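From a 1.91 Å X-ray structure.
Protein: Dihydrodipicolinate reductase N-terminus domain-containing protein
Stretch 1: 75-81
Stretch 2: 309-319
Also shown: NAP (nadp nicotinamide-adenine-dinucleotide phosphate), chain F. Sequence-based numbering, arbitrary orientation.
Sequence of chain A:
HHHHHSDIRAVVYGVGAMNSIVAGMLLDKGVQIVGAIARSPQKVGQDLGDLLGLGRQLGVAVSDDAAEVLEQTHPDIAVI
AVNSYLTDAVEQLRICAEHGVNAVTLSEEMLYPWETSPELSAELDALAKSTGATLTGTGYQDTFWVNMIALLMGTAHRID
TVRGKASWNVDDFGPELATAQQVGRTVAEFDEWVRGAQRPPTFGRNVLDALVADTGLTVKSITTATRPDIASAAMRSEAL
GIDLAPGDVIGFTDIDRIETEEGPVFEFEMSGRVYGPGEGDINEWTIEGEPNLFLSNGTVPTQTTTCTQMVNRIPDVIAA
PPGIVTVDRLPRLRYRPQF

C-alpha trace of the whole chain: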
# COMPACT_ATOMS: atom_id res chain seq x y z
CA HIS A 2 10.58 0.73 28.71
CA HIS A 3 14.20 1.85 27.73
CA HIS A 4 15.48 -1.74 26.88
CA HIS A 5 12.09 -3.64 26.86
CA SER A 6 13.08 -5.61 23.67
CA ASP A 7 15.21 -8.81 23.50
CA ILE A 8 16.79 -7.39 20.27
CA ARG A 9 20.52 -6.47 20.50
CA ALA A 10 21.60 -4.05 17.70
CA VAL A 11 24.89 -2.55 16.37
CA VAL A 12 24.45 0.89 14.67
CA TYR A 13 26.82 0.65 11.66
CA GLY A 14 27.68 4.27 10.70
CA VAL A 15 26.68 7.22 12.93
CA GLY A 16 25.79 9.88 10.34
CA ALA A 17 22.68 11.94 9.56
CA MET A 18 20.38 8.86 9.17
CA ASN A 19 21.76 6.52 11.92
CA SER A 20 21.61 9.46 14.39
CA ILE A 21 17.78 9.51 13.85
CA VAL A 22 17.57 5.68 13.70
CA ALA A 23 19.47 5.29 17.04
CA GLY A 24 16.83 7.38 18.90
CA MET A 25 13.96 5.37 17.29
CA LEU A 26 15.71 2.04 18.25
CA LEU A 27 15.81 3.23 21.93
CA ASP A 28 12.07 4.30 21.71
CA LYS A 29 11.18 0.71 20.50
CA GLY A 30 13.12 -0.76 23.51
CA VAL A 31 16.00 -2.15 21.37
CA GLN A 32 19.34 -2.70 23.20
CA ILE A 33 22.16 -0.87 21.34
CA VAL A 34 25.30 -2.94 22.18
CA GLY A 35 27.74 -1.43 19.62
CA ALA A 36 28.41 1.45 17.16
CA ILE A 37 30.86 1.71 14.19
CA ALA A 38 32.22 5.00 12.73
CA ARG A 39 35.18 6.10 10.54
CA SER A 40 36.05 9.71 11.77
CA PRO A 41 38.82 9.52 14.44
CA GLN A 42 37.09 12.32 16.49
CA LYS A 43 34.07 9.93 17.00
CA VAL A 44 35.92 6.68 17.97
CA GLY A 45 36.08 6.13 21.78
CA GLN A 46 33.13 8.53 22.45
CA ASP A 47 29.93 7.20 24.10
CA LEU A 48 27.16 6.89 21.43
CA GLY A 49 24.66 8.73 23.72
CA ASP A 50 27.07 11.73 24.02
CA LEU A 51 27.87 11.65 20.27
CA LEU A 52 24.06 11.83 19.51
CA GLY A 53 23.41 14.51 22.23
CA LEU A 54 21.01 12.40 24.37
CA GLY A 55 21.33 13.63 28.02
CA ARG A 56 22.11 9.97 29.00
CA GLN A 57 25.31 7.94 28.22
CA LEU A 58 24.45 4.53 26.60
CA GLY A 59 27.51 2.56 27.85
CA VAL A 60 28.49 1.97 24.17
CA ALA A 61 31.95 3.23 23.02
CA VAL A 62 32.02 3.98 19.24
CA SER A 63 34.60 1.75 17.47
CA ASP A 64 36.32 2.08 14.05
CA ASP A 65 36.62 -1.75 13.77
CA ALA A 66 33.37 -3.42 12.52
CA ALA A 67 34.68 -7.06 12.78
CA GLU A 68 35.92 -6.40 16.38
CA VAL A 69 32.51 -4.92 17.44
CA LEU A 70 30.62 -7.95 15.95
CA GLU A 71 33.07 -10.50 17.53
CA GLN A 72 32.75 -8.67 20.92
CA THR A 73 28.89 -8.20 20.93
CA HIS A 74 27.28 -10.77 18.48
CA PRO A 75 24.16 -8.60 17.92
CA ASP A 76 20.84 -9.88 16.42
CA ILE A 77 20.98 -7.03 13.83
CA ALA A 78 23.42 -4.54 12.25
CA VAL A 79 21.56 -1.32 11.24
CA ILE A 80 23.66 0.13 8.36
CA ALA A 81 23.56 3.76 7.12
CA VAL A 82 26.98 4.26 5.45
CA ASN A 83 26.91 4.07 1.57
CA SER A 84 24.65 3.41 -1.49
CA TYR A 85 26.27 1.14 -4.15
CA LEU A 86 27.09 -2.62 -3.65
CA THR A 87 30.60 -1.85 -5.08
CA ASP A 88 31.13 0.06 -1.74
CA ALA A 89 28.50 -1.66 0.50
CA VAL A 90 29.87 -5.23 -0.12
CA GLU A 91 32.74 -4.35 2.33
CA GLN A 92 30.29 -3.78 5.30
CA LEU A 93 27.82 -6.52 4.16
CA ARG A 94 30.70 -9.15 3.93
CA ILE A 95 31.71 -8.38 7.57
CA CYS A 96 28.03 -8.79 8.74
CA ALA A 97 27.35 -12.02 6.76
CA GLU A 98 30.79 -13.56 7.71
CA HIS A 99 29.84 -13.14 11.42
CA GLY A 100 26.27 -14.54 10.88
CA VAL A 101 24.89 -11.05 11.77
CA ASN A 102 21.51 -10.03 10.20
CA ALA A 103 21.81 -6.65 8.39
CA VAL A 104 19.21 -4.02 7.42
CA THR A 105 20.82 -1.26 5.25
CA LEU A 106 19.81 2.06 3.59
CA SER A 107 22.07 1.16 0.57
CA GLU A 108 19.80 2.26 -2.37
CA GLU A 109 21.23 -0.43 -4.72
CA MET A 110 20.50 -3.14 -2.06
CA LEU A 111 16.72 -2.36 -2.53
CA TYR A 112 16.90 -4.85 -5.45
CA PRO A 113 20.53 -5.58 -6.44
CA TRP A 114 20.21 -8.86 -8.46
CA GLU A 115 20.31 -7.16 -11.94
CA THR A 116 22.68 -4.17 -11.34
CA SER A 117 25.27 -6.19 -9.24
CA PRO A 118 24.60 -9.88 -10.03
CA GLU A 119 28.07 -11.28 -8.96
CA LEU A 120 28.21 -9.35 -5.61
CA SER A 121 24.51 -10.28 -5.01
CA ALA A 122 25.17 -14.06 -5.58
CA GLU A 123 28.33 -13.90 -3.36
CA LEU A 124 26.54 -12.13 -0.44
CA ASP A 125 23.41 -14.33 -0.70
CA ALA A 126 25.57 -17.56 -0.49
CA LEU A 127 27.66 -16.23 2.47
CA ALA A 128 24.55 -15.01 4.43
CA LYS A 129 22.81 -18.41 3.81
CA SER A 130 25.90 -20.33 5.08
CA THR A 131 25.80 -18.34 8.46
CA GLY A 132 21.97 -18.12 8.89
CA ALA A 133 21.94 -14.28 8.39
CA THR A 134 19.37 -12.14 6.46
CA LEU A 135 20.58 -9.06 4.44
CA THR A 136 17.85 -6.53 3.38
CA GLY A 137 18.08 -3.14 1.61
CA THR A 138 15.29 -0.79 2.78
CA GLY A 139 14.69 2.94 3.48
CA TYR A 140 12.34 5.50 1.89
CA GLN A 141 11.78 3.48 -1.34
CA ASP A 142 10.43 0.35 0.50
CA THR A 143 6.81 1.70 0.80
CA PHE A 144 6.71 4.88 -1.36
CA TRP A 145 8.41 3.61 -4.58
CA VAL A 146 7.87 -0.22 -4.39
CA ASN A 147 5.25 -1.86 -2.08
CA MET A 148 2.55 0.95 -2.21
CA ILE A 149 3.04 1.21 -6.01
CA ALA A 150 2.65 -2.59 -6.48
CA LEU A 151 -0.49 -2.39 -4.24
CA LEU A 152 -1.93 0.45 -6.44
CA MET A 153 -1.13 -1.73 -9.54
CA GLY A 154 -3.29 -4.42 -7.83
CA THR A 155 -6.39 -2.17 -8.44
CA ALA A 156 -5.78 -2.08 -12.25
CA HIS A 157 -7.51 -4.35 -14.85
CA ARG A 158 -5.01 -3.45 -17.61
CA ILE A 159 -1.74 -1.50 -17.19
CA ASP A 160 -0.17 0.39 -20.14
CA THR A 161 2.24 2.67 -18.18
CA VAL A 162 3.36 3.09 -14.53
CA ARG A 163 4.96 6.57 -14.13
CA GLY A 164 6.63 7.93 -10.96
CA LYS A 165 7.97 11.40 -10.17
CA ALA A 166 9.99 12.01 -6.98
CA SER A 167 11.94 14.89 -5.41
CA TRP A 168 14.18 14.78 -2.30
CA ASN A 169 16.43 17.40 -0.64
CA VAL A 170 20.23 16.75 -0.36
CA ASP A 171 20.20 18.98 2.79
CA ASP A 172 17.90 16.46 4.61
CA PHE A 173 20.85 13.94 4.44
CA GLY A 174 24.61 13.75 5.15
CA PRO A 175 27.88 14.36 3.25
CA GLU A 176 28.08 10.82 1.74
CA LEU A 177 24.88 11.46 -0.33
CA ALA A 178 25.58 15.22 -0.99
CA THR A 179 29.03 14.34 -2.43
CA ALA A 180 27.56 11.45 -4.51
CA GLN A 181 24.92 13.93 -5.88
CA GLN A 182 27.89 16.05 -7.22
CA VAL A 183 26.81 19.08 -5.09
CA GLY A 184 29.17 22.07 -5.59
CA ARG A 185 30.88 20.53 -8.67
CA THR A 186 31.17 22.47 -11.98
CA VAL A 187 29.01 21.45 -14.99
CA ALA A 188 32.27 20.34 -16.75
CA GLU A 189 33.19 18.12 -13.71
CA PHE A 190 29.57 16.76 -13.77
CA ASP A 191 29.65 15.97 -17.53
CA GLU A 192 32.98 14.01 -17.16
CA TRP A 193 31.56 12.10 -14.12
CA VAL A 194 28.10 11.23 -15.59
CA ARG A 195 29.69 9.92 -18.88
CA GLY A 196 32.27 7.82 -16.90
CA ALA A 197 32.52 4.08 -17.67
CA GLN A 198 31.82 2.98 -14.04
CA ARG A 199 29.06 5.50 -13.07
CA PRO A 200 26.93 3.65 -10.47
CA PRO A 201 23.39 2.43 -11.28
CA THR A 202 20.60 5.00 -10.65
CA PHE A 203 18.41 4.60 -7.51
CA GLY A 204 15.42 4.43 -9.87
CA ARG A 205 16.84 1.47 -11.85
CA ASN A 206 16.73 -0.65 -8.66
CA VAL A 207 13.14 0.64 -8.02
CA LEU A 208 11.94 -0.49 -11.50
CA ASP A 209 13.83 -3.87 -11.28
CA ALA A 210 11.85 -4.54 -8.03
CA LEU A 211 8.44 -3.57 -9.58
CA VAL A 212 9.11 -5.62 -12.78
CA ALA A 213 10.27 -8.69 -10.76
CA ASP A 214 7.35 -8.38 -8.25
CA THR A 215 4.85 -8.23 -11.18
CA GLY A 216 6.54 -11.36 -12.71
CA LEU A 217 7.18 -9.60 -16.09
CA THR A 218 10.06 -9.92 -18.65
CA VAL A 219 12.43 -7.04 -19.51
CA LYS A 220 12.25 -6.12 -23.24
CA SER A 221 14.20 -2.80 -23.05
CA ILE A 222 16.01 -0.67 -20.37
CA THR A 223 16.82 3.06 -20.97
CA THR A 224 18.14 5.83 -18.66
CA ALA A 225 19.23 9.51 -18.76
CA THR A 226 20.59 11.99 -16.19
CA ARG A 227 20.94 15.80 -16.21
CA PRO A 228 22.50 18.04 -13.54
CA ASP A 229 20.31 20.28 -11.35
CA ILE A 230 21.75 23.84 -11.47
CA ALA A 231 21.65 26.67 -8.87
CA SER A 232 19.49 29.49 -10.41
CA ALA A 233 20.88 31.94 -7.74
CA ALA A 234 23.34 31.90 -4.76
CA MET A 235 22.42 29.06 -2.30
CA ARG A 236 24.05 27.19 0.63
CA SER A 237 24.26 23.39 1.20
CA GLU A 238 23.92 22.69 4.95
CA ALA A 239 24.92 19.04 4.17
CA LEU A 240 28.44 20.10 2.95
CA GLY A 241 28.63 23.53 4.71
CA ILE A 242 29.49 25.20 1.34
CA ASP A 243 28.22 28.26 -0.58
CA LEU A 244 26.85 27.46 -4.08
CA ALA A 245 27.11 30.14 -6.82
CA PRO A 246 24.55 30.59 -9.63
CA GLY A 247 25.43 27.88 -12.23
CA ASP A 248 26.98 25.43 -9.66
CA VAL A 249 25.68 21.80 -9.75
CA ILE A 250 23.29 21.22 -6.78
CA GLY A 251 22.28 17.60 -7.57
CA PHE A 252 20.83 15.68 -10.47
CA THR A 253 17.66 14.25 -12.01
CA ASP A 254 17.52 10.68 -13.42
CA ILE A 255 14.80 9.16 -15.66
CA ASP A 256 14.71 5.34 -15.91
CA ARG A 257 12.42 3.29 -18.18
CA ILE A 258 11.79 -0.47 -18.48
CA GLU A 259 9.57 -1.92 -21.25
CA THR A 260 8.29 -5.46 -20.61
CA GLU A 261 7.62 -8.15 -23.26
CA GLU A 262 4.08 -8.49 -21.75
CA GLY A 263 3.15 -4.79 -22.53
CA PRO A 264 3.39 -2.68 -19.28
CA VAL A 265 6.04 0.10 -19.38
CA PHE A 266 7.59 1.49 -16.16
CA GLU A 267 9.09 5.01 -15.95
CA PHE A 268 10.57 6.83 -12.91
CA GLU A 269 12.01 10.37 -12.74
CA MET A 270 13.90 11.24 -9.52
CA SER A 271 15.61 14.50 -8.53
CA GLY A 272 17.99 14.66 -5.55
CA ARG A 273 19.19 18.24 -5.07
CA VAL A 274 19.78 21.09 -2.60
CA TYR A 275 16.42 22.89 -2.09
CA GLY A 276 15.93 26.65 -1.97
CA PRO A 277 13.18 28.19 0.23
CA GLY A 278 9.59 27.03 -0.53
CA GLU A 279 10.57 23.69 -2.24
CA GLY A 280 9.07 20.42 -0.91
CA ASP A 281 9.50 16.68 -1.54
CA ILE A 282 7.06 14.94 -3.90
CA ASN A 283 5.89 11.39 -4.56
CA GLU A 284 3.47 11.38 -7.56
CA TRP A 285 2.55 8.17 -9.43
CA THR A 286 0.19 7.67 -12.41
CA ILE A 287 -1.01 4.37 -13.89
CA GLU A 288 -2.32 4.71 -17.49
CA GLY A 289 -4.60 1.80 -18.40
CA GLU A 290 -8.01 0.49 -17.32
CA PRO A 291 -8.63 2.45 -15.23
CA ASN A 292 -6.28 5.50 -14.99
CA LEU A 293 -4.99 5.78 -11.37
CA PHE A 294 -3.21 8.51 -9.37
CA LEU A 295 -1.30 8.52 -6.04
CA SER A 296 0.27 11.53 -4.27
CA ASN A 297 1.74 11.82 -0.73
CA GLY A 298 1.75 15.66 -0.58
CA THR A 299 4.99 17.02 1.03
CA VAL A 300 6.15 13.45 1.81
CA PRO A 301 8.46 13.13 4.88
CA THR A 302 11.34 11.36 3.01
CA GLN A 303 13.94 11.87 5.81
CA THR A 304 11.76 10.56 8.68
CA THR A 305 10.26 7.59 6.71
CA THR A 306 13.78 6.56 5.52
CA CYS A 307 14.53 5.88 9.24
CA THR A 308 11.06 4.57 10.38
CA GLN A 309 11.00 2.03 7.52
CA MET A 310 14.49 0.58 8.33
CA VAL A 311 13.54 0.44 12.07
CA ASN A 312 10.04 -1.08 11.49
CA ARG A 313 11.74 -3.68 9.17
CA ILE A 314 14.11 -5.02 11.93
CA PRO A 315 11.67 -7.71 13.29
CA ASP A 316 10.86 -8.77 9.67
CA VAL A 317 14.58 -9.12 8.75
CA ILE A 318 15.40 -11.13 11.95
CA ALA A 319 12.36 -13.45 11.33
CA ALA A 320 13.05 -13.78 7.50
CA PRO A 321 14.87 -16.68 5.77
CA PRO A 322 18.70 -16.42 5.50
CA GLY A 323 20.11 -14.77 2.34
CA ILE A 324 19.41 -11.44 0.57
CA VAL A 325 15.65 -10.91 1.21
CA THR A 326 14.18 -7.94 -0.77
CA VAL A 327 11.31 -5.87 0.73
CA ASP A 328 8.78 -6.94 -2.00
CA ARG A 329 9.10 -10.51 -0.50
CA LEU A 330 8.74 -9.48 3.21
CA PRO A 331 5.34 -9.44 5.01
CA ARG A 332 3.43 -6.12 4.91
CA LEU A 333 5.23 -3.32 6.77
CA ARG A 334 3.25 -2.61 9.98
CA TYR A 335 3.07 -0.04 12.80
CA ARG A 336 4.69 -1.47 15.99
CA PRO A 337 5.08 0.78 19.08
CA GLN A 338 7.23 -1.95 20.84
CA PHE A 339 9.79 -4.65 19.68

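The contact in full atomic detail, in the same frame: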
# COMPACT_ATOMS: atom_id res chain seq x y z
N PRO A 75 25.52 -9.14 17.90
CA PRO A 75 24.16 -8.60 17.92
C PRO A 75 23.21 -9.45 17.05
O PRO A 75 23.66 -10.16 16.19
CB PRO A 75 24.36 -7.20 17.31
CG PRO A 75 25.48 -7.42 16.30
CD PRO A 75 26.41 -8.36 17.03
N ASP A 76 21.91 -9.29 17.28
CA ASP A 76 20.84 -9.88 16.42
C ASP A 76 20.79 -9.16 15.08
O ASP A 76 20.31 -9.79 14.10
CB ASP A 76 19.47 -9.75 17.10
CG ASP A 76 19.42 -10.51 18.40
OD1 ASP A 76 19.52 -11.70 18.33
OD2 ASP A 76 19.32 -9.87 19.49
N ILE A 77 21.19 -7.89 15.04
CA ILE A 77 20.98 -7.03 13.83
C ILE A 77 22.05 -5.92 13.81
O ILE A 77 22.29 -5.25 14.86
CB ILE A 77 19.54 -6.45 13.79
CG1 ILE A 77 19.22 -5.77 12.46
CG2 ILE A 77 19.31 -5.51 14.96
CD1 ILE A 77 18.83 -6.69 11.37
N ALA A 78 22.62 -5.73 12.62
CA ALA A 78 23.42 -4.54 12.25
C ALA A 78 22.52 -3.62 11.43
O ALA A 78 21.91 -4.09 10.46
CB ALA A 78 24.63 -4.96 11.45
N VAL A 79 22.43 -2.36 11.84
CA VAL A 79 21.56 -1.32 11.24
C VAL A 79 22.49 -0.35 10.49
O VAL A 79 23.22 0.37 11.16
CB VAL A 79 20.72 -0.64 12.33
CG1 VAL A 79 19.78 0.38 11.74
CG2 VAL A 79 19.96 -1.68 13.17
N ILE A 80 22.57 -0.47 9.17
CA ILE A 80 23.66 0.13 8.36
C ILE A 80 23.13 1.38 7.64
O ILE A 80 22.18 1.27 6.83
CB ILE A 80 24.23 -0.87 7.37
CG1 ILE A 80 24.63 -2.18 8.07
CG2 ILE A 80 25.41 -0.25 6.63
CD1 ILE A 80 25.11 -3.25 7.11
N ALA A 81 23.77 2.51 7.89
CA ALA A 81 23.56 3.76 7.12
C ALA A 81 24.94 4.33 6.78
O ALA A 81 25.36 5.30 7.50
CB ALA A 81 22.70 4.69 7.90
N GLN A 309 11.17 3.27 8.29
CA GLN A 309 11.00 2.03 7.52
C GLN A 309 12.12 1.04 7.87
O GLN A 309 11.79 -0.14 8.09
CB GLN A 309 10.85 2.34 6.04
CG GLN A 309 9.49 2.95 5.75
CD GLN A 309 9.34 3.23 4.28
OE1 GLN A 309 8.94 2.38 3.51
NE2 GLN A 309 9.70 4.44 3.89
N MET A 310 13.37 1.49 7.95
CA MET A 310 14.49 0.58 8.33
C MET A 310 14.21 0.04 9.73
O MET A 310 14.39 -1.15 9.94
CB MET A 310 15.86 1.27 8.29
CG MET A 310 16.98 0.31 8.67
SD MET A 310 18.63 0.79 8.03
CE MET A 310 18.78 2.29 8.99
N VAL A 311 13.81 0.87 10.67
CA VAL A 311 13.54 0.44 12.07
C VAL A 311 12.40 -0.58 12.08
O VAL A 311 12.60 -1.68 12.64
CB VAL A 311 13.28 1.64 12.98
CG1 VAL A 311 12.76 1.23 14.36
CG2 VAL A 311 14.54 2.49 13.12
N ASN A 312 11.27 -0.26 11.43
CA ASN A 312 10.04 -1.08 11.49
C ASN A 312 10.31 -2.38 10.72
O ASN A 312 9.58 -3.37 10.98
CB ASN A 312 8.81 -0.31 10.99
CG ASN A 312 8.44 0.87 11.87
OD1 ASN A 312 8.89 0.99 13.01
ND2 ASN A 312 7.61 1.78 11.35
N ARG A 313 11.35 -2.43 9.88
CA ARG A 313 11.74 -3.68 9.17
C ARG A 313 12.56 -4.63 10.06
O ARG A 313 12.69 -5.81 9.70
CB ARG A 313 12.54 -3.38 7.90
CG ARG A 313 11.74 -3.04 6.65
CD ARG A 313 10.69 -4.08 6.34
NE ARG A 313 10.02 -3.84 5.08
CZ ARG A 313 8.93 -4.51 4.68
NH1 ARG A 313 8.37 -5.47 5.44
NH2 ARG A 313 8.40 -4.22 3.50
N ILE A 314 13.11 -4.19 11.18
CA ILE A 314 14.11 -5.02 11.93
C ILE A 314 13.48 -6.35 12.34
O ILE A 314 14.09 -7.40 12.13
CB ILE A 314 14.74 -4.24 13.10
CG1 ILE A 314 15.76 -3.22 12.58
CG2 ILE A 314 15.38 -5.20 14.11
CD1 ILE A 314 16.14 -2.19 13.60
N PRO A 315 12.26 -6.41 12.93
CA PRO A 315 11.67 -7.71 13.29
C PRO A 315 11.46 -8.62 12.07
O PRO A 315 11.63 -9.83 12.21
CB PRO A 315 10.33 -7.38 13.96
CG PRO A 315 10.49 -5.94 14.42
CD PRO A 315 11.47 -5.29 13.45
N ASP A 316 11.10 -8.03 10.92
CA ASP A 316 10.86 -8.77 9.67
C ASP A 316 12.16 -9.41 9.24
O ASP A 316 12.12 -10.58 8.85
CB ASP A 316 10.29 -7.89 8.56
CG ASP A 316 8.94 -7.26 8.88
OD1 ASP A 316 8.27 -7.79 9.82
OD2 ASP A 316 8.60 -6.25 8.22
N VAL A 317 13.28 -8.67 9.31
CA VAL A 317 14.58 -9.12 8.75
C VAL A 317 15.13 -10.21 9.68
O VAL A 317 15.60 -11.22 9.18
CB VAL A 317 15.53 -7.93 8.53
CG1 VAL A 317 16.96 -8.36 8.29
CG2 VAL A 317 15.04 -7.06 7.37
N ILE A 318 14.97 -10.06 11.00
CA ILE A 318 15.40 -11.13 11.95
C ILE A 318 14.60 -12.41 11.67
O ILE A 318 15.24 -13.47 11.51
CB ILE A 318 15.30 -10.67 13.42
CG1 ILE A 318 16.32 -9.56 13.70
CG2 ILE A 318 15.49 -11.88 14.34
CD1 ILE A 318 16.06 -8.80 14.97
N ALA A 319 13.28 -12.30 11.53
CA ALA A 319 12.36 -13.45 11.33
C ALA A 319 12.47 -14.05 9.91
O ALA A 319 11.99 -15.17 9.72
CB ALA A 319 10.95 -13.01 11.61
PA NAP F . 26.27 10.57 6.25
O1A NAP F . 25.72 11.50 7.22
O2A NAP F . 27.46 10.91 5.30
O5B NAP F . 26.65 9.22 7.08
C5B NAP F . 27.48 8.18 6.55
C4B NAP F . 28.20 7.51 7.71
O4B NAP F . 29.00 6.41 7.27
C3B NAP F . 29.15 8.44 8.52
O3B NAP F . 28.75 8.25 9.90
C2B NAP F . 30.56 7.89 8.32
O2B NAP F . 31.37 7.92 9.52
C1B NAP F . 30.21 6.45 8.09
N9A NAP F . 31.19 5.62 7.38
C8A NAP F . 31.71 5.78 6.15
N7A NAP F . 32.49 4.73 5.89
C5A NAP F . 32.39 3.87 6.93
C6A NAP F . 32.92 2.53 7.32
N6A NAP F . 33.74 1.87 6.52
N1A NAP F . 32.56 2.02 8.49
C2A NAP F . 31.72 2.63 9.35
N3A NAP F . 31.18 3.85 9.08
C4A NAP F . 31.53 4.47 7.92
O3 NAP F . 25.12 10.03 5.21
PN NAP F . 23.55 9.67 5.62
O1N NAP F . 22.60 10.77 5.27
O2N NAP F . 23.48 9.11 6.99
O5D NAP F . 23.47 8.53 4.50
C5D NAP F . 24.15 7.27 4.53
C4D NAP F . 23.85 6.37 3.37
O4D NAP F . 22.43 6.01 3.44
C3D NAP F . 24.14 7.05 2.06
O3D NAP F . 24.77 6.19 1.12
C2D NAP F . 22.74 7.45 1.56
O2D NAP F . 22.75 7.58 0.14
C1D NAP F . 21.88 6.30 2.16
N1N NAP F . 20.47 6.70 2.31
C2N NAP F . 19.54 5.90 1.81
C3N NAP F . 18.21 6.27 1.88
C7N NAP F . 17.11 5.37 1.37
O7N NAP F . 15.98 5.86 1.33
N7N NAP F . 17.36 4.10 1.01
C4N NAP F . 17.87 7.48 2.50
C5N NAP F . 18.86 8.30 3.03
C6N NAP F . 20.16 7.86 2.92
P2B NAP F . 31.79 9.28 10.24
O1X NAP F . 30.55 9.90 10.83
O2X NAP F . 32.63 8.84 11.43
O3X NAP F . 32.49 9.97 9.06

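The contact between strand 77-80 and the helical segment 309-319 is held mainly by shape and the packing of apolar side chains; no hydrogen bond or salt bridge crosses it. The strand axis and the axis of helix 314-319 come no closer than 10.0 Å, a typical spacing for a helix laid on a sheet, and the space between them is filled by branched aliphatic side chains. Their N-to-C directions make an angle of 131°, so the chains run obliquely against each other, D76 lying near I318 and V79 near M310. Together the two stretches bury 364 Å².

The alternation of a β-strand decides which residues take part. I77 and V79 point their CA-to-CB bonds toward the helical segment, whereas A78, between them, is out of reach. On the other side, M310, I314, V317 and I318 point toward the strand, a spacing of four, three and one that keeps them on one face of the helical turns.

I77 is the principal bump of the strand, with 72 Å² covered. With chi1 in t and chi2 in p, it fits among three side chains: its CG2 lies 4.0 Å from I314 CG2, its CD1 4.0 Å from V317 CG1, and its CB 4.4 Å from I318 CD1. Isoleucine suits this place because its β-branch makes it broad as well as long: both CG2 and CG1 lie against I314, while CD1 extends farther to V317. I314 in turn lies between the two strand residues, for its CD1, at the end of an m, t side chain, reaches to 3.9 Å from V79 CG2. The shorter, β-branched valines fill space compactly, and V317 needs only a methyl group to meet I77.

M310 works by length. Its chi1 and chi2 are both t, carrying the sulfur well out from the helix, and chi3 in p turns the terminal methyl so that CE rests 3.5 Å from V79 CG1, the closest contact of the interface. The flexible, unbranched chain thus spans a gap that a short side chain would leave open. Its SD also lies 3.8 Å from the backbone O of I80, whose own CA-to-CB bond points away.

At the other end, I318 closes the packing near solvent. Its CG1 lies 4.0 Å from D76 O, and its CD1 is 4.1 Å from D76 CB. The aspartate offers its aliphatic CB to the isoleucine, while its carboxylate OD2 is hydrogen-bonded elsewhere in the structure.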